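Local coordinates for protein topoisomerase IV subunit A (Escherichia coli, PDB 1ZVT) that probably binds DNA as the beta-pinwheel C-terminal domain of a type II topoisomerase that acts in decatenation and supercoil control, at residues L27-K30 with S34-A37; N44-F49 with V116-A121; T201-V206 with K210-P215. All blocks are in the same frame, centred on the assembly; numbering follows the deposited sequence.

Following the chain from its N terminus, contact 1 comes first: 27-30 and 34-37 close a short surface turn at the end of the loop that leads from strand 13-18 into strand 35-42. That strand runs on toward strand 47-51, where contact 2 opens. The other half of contact 2, 116-121, lies 67 residues later, in the loop between strands 106-111 and 123-124, so contact 2 closes a far longer loop that includes strands 86-90 and 97-101. Contact 3 is a hairpin near the C-terminal end, on the other side of the chain's centre from contact 2, their centres about 37 Å apart. The three follow in series, none nested or crossing, and belong to different sheets of the beta-pinwheel.

Contact 1: L27-K30 with S34-A37; sequences LNYK and SFKA
Tyr29 and the Ser34-Phe35 peptide meet where the loop after strand 13-18 turns into strand 35-42, the edge strand of the first pinwheel sheet. Tyr29 turns its CB toward the incoming chain, and the backbone runs along one face of its ring. Ser34 CA stands 3.9 Å from the centroid of the Tyr29 ring and 21° off the ring normal, a CH-pi contact. Further along the ring, Phe35 N sits 3.6 Å above the plane of the Tyr29 ring, displaced toward the rim near CZ. An aromatic residue suits this place because its broad face can follow the main chain at Ser34, whose CB is turned away so that its CA and the following peptide lie on the ring.

At the end of the ring, Tyr29 OH lies 3.4 Å from Phe35 CD1 and 3.5 Å from Phe35 CB. It approaches the edge of the phenylalanine ring in that ring's plane, and the two aromatic side chains run side by side in the same direction. Phe35 has CG anti to its backbone N (chi1 177°), which lets CB and the CD1 edge lie at the tyrosine hydroxyl while the rest of the ring leads away. The hydroxyl is itself hydrogen-bonded to Ala24 O, and Arg15 makes a cation-pi contact with the Tyr29 ring. A serine in place of Tyr29 would probably strip the Ser34-Phe35 peptide of its aromatic cover, deprive Arg15 of its pi partner and leave Ala24 O without this hydrogen bond.

Just beyond, Lys36 and Ala37 both face Leu8 of strand 3-9. Two residues set against one define a classic beta bulge, here in the edge strand directly after the turn packed on Tyr29.

Contact 2: N44-F49 with V116-A121; sequences NQPVVF and VARNRA
Pro46 meets both Val116 and Arg118 through its own ring, which can be followed atom by atom. Its CB has the arginine as neighbour, 3.8 Å from Arg118 NH2. CG, at the far corner of the ring, is shared: it lies 3.7 Å from Arg118 NH2 and 3.9 Å from Val116 CG2, where the proline and valine side chains cross at about a right angle. CD, where the ring closes back to the backbone N, is again near the guanidinium, 3.8 Å from Arg118 NH2. Proline suits this spot because its fixed ring presents a compact hydrocarbon surface and asks for no backbone N-H partner.

Arg118 gets there by a side chain extended from CG to NE, long enough to carry a charged group from an exposed position in the loop back to the proline, which meets the guanidinium obliquely. The contact is van der Waals, with no hydrogen bond across it. Val116 uses the same methyl twice: CG2, anti to the carbonyl carbon, also touches Val48 CG2 at 3.9 Å. Apolar valine suits both places, Val48 being buried and Val116, on the loop, covering it with a methyl group.

Phe112, Leu115 and Ala58 help enclose the cluster. Strand 47-51 lies between strands 86-90 and 55-59, bonding through Val48 to Leu90 and through Val47 to Ile59, while a backbone hydrogen bond between Ala117 and Ala58 ties the 116-121 loop to strand 55-59.

Contact 3: T201-V206 with K210-P215; sequences TLTIHV and KIKLRP
His205 and Lys210 lie side by side and point the same way, with Lys210 CG over one face of the imidazole. This CG is 4.0 Å from the centroid of the His205 ring and 25° off its normal, a CH-pi contact made by the aliphatic stem. His205 NE2 meanwhile is hydrogen-bonded to Glu242 OE1 of strand 240-244. On the same face of the sheet Thr203 slants across both lysines: its methyl CG2 is 4.0 Å from Lys210 CG, and its OG1 is 3.8 Å from Lys212 CG. Beta-branched threonine suits an extended strand, and the two lysines, both exposed residues, pack their CG methylenes beside it.

Strands 201-206 and 209-213 form an antiparallel beta hairpin. Leu202 with Leu213 and Ile204 with Ile211 are its hydrogen-bonded pairs, each joined by two backbone N-H...O bonds of 165° or straighter; Thr203-Lys212 and His205-Lys210 are non-hydrogen-bonded pairs.

The opposite face is apolar. Ile204 CB meets Ile211 CG1 at 4.0 Å, a methylene held between the backbone N and carbonyl carbon of its own residue (chi1 58°). Diagonally, Ile204 CD1 touches Leu213 CD1 at 3.9 Å. Leucine and isoleucine suit positions 202 and 204 because both are buried: Leu202 packs on Leu148, and Ile204 on Ile150, both of strand 146-151 in the neighbouring sheet.

Contact 1: L27-K30 with S34-A37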
loop_
_atom_site.group_PDB
_atom_site.type_symbol
_atom_site.label_atom_id
_atom_site.label_comp_id
_atom_site.label_asym_id
_atom_site.label_seq_id
_atom_site.Cartn_x
_atom_site.Cartn_y
_atom_site.Cartn_z
ATOM N N LEU A 27 2.917 -19.284 -13.741
ATOM C CA LEU A 27 3.339 -20.396 -12.885
ATOM C C LEU A 27 2.186 -21.324 -12.538
ATOM O O LEU A 27 1.019 -20.991 -12.750
ATOM C CB LEU A 27 3.960 -19.859 -11.598
ATOM C CG LEU A 27 5.212 -19.010 -11.784
ATOM C CD1 LEU A 27 5.564 -18.294 -10.497
ATOM C CD2 LEU A 27 6.385 -19.876 -12.236
ATOM N N ASN A 28 2.548 -22.491 -11.996
ATOM C CA ASN A 28 1.605 -23.467 -11.478
ATOM C C ASN A 28 0.976 -22.949 -10.185
ATOM O O ASN A 28 1.683 -22.519 -9.276
ATOM C CB ASN A 28 2.367 -24.778 -11.235
ATOM C CG ASN A 28 1.477 -25.927 -10.776
ATOM O OD1 ASN A 28 1.968 -26.896 -10.191
ATOM N ND2 ASN A 28 0.182 -25.838 -11.038
ATOM N N TYR A 29 -0.349 -22.969 -10.114
ATOM C CA TYR A 29 -1.037 -22.674 -8.864
ATOM C C TYR A 29 -1.874 -23.870 -8.473
ATOM O O TYR A 29 -2.262 -24.652 -9.341
ATOM C CB TYR A 29 -1.890 -21.414 -8.982
ATOM C CG TYR A 29 -1.013 -20.202 -9.187
ATOM C CD1 TYR A 29 -0.685 -19.765 -10.469
ATOM C CD2 TYR A 29 -0.479 -19.519 -8.094
ATOM C CE1 TYR A 29 0.155 -18.667 -10.661
ATOM C CE2 TYR A 29 0.354 -18.419 -8.269
ATOM C CZ TYR A 29 0.658 -17.995 -9.551
ATOM O OH TYR A 29 1.500 -16.915 -9.727
ATOM N N LYS A 30 -2.124 -24.033 -7.176
ATOM C CA LYS A 30 -2.992 -25.124 -6.731
ATOM C C LYS A 30 -4.428 -24.846 -7.185
ATOM O O LYS A 30 -4.795 -23.701 -7.449
ATOM C CB LYS A 30 -2.889 -25.321 -5.215
ATOM C CG LYS A 30 -3.587 -24.268 -4.396
ATOM C CD LYS A 30 -3.182 -24.347 -2.940
ATOM C CE LYS A 30 -3.821 -23.209 -2.160
ATOM N NZ LYS A 30 -5.134 -23.615 -1.585
ATOM N N SER A 34 -4.497 -18.594 -7.769
ATOM C CA SER A 34 -3.896 -17.917 -8.902
ATOM C C SER A 34 -3.079 -16.725 -8.429
ATOM O O SER A 34 -3.064 -16.387 -7.241
ATOM C CB SER A 34 -4.980 -17.450 -9.894
ATOM O OG SER A 34 -5.875 -16.551 -9.265
ATOM N N PHE A 35 -2.456 -16.075 -9.405
ATOM C CA PHE A 35 -1.514 -14.985 -9.192
ATOM C C PHE A 35 -2.153 -13.790 -8.495
ATOM O O PHE A 35 -3.289 -13.412 -8.813
ATOM C CB PHE A 35 -0.971 -14.538 -10.553
ATOM C CG PHE A 35 -0.049 -13.363 -10.470
ATOM C CD1 PHE A 35 1.257 -13.532 -10.018
ATOM C CD2 PHE A 35 -0.493 -12.070 -10.840
ATOM C CE1 PHE A 35 2.129 -12.431 -9.951
ATOM C CE2 PHE A 35 0.349 -10.980 -10.781
ATOM C CZ PHE A 35 1.674 -11.157 -10.337
ATOM N N LYS A 36 -1.392 -13.184 -7.575
ATOM C CA LYS A 36 -1.811 -11.955 -6.909
ATOM C C LYS A 36 -0.817 -10.818 -7.122
ATOM O O LYS A 36 -1.220 -9.722 -7.477
ATOM C CB LYS A 36 -2.038 -12.185 -5.410
ATOM C CG LYS A 36 -2.509 -10.878 -4.687
ATOM C CD LYS A 36 -3.054 -11.151 -3.273
ATOM C CE LYS A 36 -3.158 -9.846 -2.486
ATOM N NZ LYS A 36 -4.041 -8.823 -3.114
ATOM N N ALA A 37 0.470 -11.086 -6.898
ATOM C CA ALA A 37 1.494 -10.056 -6.993
ATOM C C ALA A 37 2.874 -10.674 -7.029
ATOM O O ALA A 37 3.089 -11.793 -6.526
ATOM C CB ALA A 37 1.396 -9.058 -5.819
#

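Contact 2: N44-F49 with V116-A121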
loop_
_atom_site.group_PDB
_atom_site.type_symbol
_atom_site.label_atom_id
_atom_site.label_comp_id
_atom_site.label_asym_id
_atom_site.label_seq_id
_atom_site.Cartn_x
_atom_site.Cartn_y
_atom_site.Cartn_z
ATOM N N ASN A 44 19.635 -12.072 -0.651
ATOM C CA ASN A 44 20.118 -11.654 0.662
ATOM C C ASN A 44 19.443 -10.401 1.213
ATOM O O ASN A 44 20.021 -9.688 2.042
ATOM C CB ASN A 44 21.650 -11.492 0.660
ATOM C CG ASN A 44 22.135 -10.401 -0.279
ATOM O OD1 ASN A 44 21.421 -9.964 -1.188
ATOM N ND2 ASN A 44 23.378 -9.956 -0.069
ATOM N N GLN A 45 18.216 -10.127 0.765
ATOM C CA GLN A 45 17.447 -9.015 1.304
ATOM C C GLN A 45 16.093 -9.598 1.724
ATOM O O GLN A 45 15.641 -10.555 1.122
ATOM C CB GLN A 45 17.328 -7.853 0.293
ATOM C CG GLN A 45 16.042 -7.724 -0.492
ATOM C CD GLN A 45 16.124 -6.740 -1.676
ATOM O OE1 GLN A 45 16.660 -7.063 -2.709
ATOM N NE2 GLN A 45 15.582 -5.542 -1.506
ATOM N N PRO A 46 15.469 -9.056 2.774
ATOM C CA PRO A 46 14.191 -9.654 3.181
ATOM C C PRO A 46 13.030 -9.263 2.247
ATOM O O PRO A 46 13.083 -8.210 1.604
ATOM C CB PRO A 46 13.961 -9.054 4.571
ATOM C CG PRO A 46 14.617 -7.720 4.483
ATOM C CD PRO A 46 15.859 -7.946 3.654
ATOM N N VAL A 47 12.016 -10.126 2.181
ATOM C CA VAL A 47 10.715 -9.749 1.632
ATOM C C VAL A 47 9.753 -9.497 2.781
ATOM O O VAL A 47 9.777 -10.205 3.778
ATOM C CB VAL A 47 10.156 -10.789 0.607
ATOM C CG1 VAL A 47 10.101 -12.218 1.163
ATOM C CG2 VAL A 47 8.776 -10.305 0.052
ATOM N N VAL A 48 8.962 -8.434 2.657
ATOM C CA VAL A 48 8.084 -7.993 3.745
ATOM C C VAL A 48 6.626 -8.137 3.302
ATOM O O VAL A 48 6.310 -7.915 2.129
ATOM C CB VAL A 48 8.403 -6.536 4.117
ATOM C CG1 VAL A 48 7.246 -5.869 4.809
ATOM C CG2 VAL A 48 9.662 -6.486 4.995
ATOM N N PHE A 49 5.766 -8.519 4.250
ATOM C CA PHE A 49 4.331 -8.660 4.062
ATOM C C PHE A 49 3.644 -7.770 5.079
ATOM O O PHE A 49 4.074 -7.661 6.240
ATOM C CB PHE A 49 3.905 -10.124 4.257
ATOM C CG PHE A 49 4.562 -11.049 3.280
ATOM C CD1 PHE A 49 5.759 -11.682 3.599
ATOM C CD2 PHE A 49 4.013 -11.229 2.008
ATOM C CE1 PHE A 49 6.409 -12.512 2.660
ATOM C CE2 PHE A 49 4.664 -12.053 1.060
ATOM C CZ PHE A 49 5.861 -12.690 1.405
ATOM N N VAL A 116 10.697 -4.374 8.773
ATOM C CA VAL A 116 11.368 -5.682 8.831
ATOM C C VAL A 116 11.272 -6.262 10.237
ATOM O O VAL A 116 11.913 -5.765 11.172
ATOM C CB VAL A 116 12.812 -5.579 8.349
ATOM C CG1 VAL A 116 13.588 -6.905 8.564
ATOM C CG2 VAL A 116 12.840 -5.161 6.885
ATOM N N ALA A 117 10.429 -7.277 10.389
ATOM C CA ALA A 117 10.241 -7.945 11.679
ATOM C C ALA A 117 10.355 -9.437 11.428
ATOM O O ALA A 117 9.471 -10.031 10.811
ATOM C CB ALA A 117 8.904 -7.613 12.258
ATOM N N ARG A 118 11.467 -10.031 11.874
ATOM C CA ARG A 118 11.791 -11.399 11.500
ATOM C C ARG A 118 11.142 -12.454 12.414
ATOM O O ARG A 118 11.210 -13.646 12.121
ATOM C CB ARG A 118 13.317 -11.573 11.390
ATOM C CG ARG A 118 13.922 -10.612 10.355
ATOM C CD ARG A 118 15.434 -10.587 10.347
ATOM N NE ARG A 118 15.987 -9.666 9.341
ATOM C CZ ARG A 118 16.132 -9.960 8.051
ATOM N NH1 ARG A 118 15.746 -11.138 7.583
ATOM N NH2 ARG A 118 16.640 -9.071 7.215
ATOM N N ASN A 119 10.537 -12.009 13.514
ATOM C CA ASN A 119 9.820 -12.891 14.423
ATOM C C ASN A 119 8.497 -13.290 13.812
ATOM O O ASN A 119 7.944 -12.565 12.975
ATOM C CB ASN A 119 9.582 -12.208 15.772
ATOM C CG ASN A 119 8.777 -10.928 15.640
ATOM O OD1 ASN A 119 9.213 -9.967 14.987
ATOM N ND2 ASN A 119 7.597 -10.910 16.240
ATOM N N ARG A 120 7.981 -14.441 14.241
ATOM C CA ARG A 120 6.852 -15.061 13.559
ATOM C C ARG A 120 5.582 -14.218 13.625
ATOM O O ARG A 120 4.796 -14.202 12.667
ATOM C CB ARG A 120 6.603 -16.471 14.112
ATOM C CG ARG A 120 5.815 -17.363 13.166
ATOM C CD ARG A 120 5.622 -18.776 13.740
ATOM N NE ARG A 120 5.176 -19.711 12.702
ATOM C CZ ARG A 120 3.911 -19.849 12.305
ATOM N NH1 ARG A 120 2.954 -19.074 12.814
ATOM N NH2 ARG A 120 3.606 -20.745 11.378
ATOM N N ALA A 121 5.389 -13.517 14.742
ATOM C CA ALA A 121 4.206 -12.681 14.917
ATOM C C ALA A 121 4.377 -11.304 14.292
ATOM O O ALA A 121 3.457 -10.512 14.338
ATOM C CB ALA A 121 3.864 -12.549 16.404
#

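Contact 3: T201-V206 with K210-P215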
loop_
_atom_site.group_PDB
_atom_site.type_symbol
_atom_site.label_atom_id
_atom_site.label_comp_id
_atom_site.label_asym_id
_atom_site.label_seq_id
_atom_site.Cartn_x
_atom_site.Cartn_y
_atom_site.Cartn_z
ATOM N N THR A 201 -0.724 14.187 -14.125
ATOM C CA THR A 201 -2.121 14.344 -14.523
ATOM C C THR A 201 -2.842 13.085 -14.072
ATOM O O THR A 201 -2.283 12.004 -14.180
ATOM C CB THR A 201 -2.263 14.498 -16.057
ATOM O OG1 THR A 201 -1.615 15.709 -16.469
ATOM C CG2 THR A 201 -3.714 14.512 -16.499
ATOM N N LEU A 202 -4.042 13.264 -13.512
ATOM C CA LEU A 202 -4.932 12.170 -13.106
ATOM C C LEU A 202 -6.204 12.231 -13.931
ATOM O O LEU A 202 -6.840 13.293 -14.049
ATOM C CB LEU A 202 -5.310 12.286 -11.623
ATOM C CG LEU A 202 -4.339 11.603 -10.654
ATOM C CD1 LEU A 202 -3.182 12.500 -10.312
ATOM C CD2 LEU A 202 -5.094 11.242 -9.412
ATOM N N THR A 203 -6.596 11.091 -14.479
ATOM C CA THR A 203 -7.873 10.988 -15.151
ATOM C C THR A 203 -8.678 9.999 -14.331
ATOM O O THR A 203 -8.226 8.894 -14.104
ATOM C CB THR A 203 -7.707 10.486 -16.589
ATOM O OG1 THR A 203 -6.886 11.417 -17.321
ATOM C CG2 THR A 203 -9.039 10.358 -17.275
ATOM N N ILE A 204 -9.852 10.422 -13.881
ATOM C CA ILE A 204 -10.645 9.630 -12.938
ATOM C C ILE A 204 -11.994 9.357 -13.571
ATOM O O ILE A 204 -12.642 10.288 -14.068
ATOM C CB ILE A 204 -10.814 10.398 -11.585
ATOM C CG1 ILE A 204 -9.449 10.740 -10.971
ATOM C CG2 ILE A 204 -11.679 9.618 -10.594
ATOM C CD1 ILE A 204 -9.514 11.585 -9.701
ATOM N N HIS A 205 -12.433 8.091 -13.556
ATOM C CA HIS A 205 -13.727 7.742 -14.106
ATOM C C HIS A 205 -14.638 7.184 -13.038
ATOM O O HIS A 205 -14.184 6.493 -12.136
ATOM C CB HIS A 205 -13.604 6.683 -15.185
ATOM C CG HIS A 205 -12.580 6.995 -16.228
ATOM N ND1 HIS A 205 -12.901 7.111 -17.559
ATOM C CD2 HIS A 205 -11.247 7.198 -16.142
ATOM C CE1 HIS A 205 -11.812 7.368 -18.252
ATOM N NE2 HIS A 205 -10.789 7.410 -17.420
ATOM N N VAL A 206 -15.912 7.540 -13.128
ATOM C CA VAL A 206 -16.960 6.919 -12.351
ATOM C C VAL A 206 -18.004 6.551 -13.394
ATOM O O VAL A 206 -18.725 7.436 -13.879
ATOM C CB VAL A 206 -17.620 7.925 -11.360
ATOM C CG1 VAL A 206 -18.781 7.291 -10.639
ATOM C CG2 VAL A 206 -16.594 8.517 -10.355
ATOM N N LYS A 210 -16.196 11.256 -16.573
ATOM C CA LYS A 210 -14.744 11.342 -16.629
ATOM C C LYS A 210 -14.315 12.723 -16.153
ATOM O O LYS A 210 -14.929 13.715 -16.538
ATOM C CB LYS A 210 -14.305 11.167 -18.100
ATOM C CG LYS A 210 -12.829 10.946 -18.300
ATOM C CD LYS A 210 -12.318 11.687 -19.518
ATOM C CE LYS A 210 -12.579 10.957 -20.839
ATOM N NZ LYS A 210 -11.326 10.315 -21.375
ATOM N N ILE A 211 -13.294 12.809 -15.297
ATOM C CA ILE A 211 -12.655 14.107 -15.066
ATOM C C ILE A 211 -11.161 13.991 -15.244
ATOM O O ILE A 211 -10.557 12.991 -14.867
ATOM C CB ILE A 211 -12.973 14.794 -13.695
ATOM C CG1 ILE A 211 -12.582 13.910 -12.509
ATOM C CG2 ILE A 211 -14.445 15.205 -13.605
ATOM C CD1 ILE A 211 -12.225 14.715 -11.237
ATOM N N LYS A 212 -10.578 15.020 -15.843
ATOM C CA LYS A 212 -9.153 15.059 -16.101
ATOM C C LYS A 212 -8.570 16.208 -15.271
ATOM O O LYS A 212 -9.028 17.359 -15.366
ATOM C CB LYS A 212 -8.881 15.241 -17.599
ATOM C CG LYS A 212 -7.396 15.156 -17.954
ATOM C CD LYS A 212 -7.141 15.154 -19.458
ATOM C CE LYS A 212 -5.705 14.687 -19.680
ATOM N NZ LYS A 212 -5.015 15.284 -20.873
ATOM N N LEU A 213 -7.604 15.890 -14.417
ATOM C CA LEU A 213 -7.006 16.875 -13.537
ATOM C C LEU A 213 -5.548 17.010 -13.894
ATOM O O LEU A 213 -4.737 16.178 -13.506
ATOM C CB LEU A 213 -7.158 16.445 -12.071
ATOM C CG LEU A 213 -8.598 16.119 -11.688
ATOM C CD1 LEU A 213 -8.650 15.360 -10.371
ATOM C CD2 LEU A 213 -9.420 17.406 -11.632
ATOM N N ARG A 214 -5.217 18.045 -14.660
ATOM C CA ARG A 214 -3.816 18.333 -14.946
ATOM C C ARG A 214 -3.205 19.060 -13.747
ATOM O O ARG A 214 -3.928 19.405 -12.809
ATOM C CB ARG A 214 -3.676 19.207 -16.201
ATOM C CG ARG A 214 -4.327 18.637 -17.457
ATOM C CD ARG A 214 -4.523 19.766 -18.466
ATOM N NE ARG A 214 -5.222 20.895 -17.842
ATOM C CZ ARG A 214 -5.475 22.064 -18.428
ATOM N NH1 ARG A 214 -5.094 22.290 -19.683
ATOM N NH2 ARG A 214 -6.112 23.013 -17.749
ATOM N N PRO A 215 -1.882 19.325 -13.781
ATOM C CA PRO A 215 -1.261 20.084 -12.690
ATOM C C PRO A 215 -2.035 21.350 -12.316
ATOM O O PRO A 215 -2.167 21.654 -11.123
ATOM C CB PRO A 215 0.118 20.429 -13.249
ATOM C CG PRO A 215 0.409 19.300 -14.166
ATOM C CD PRO A 215 -0.891 18.930 -14.797
#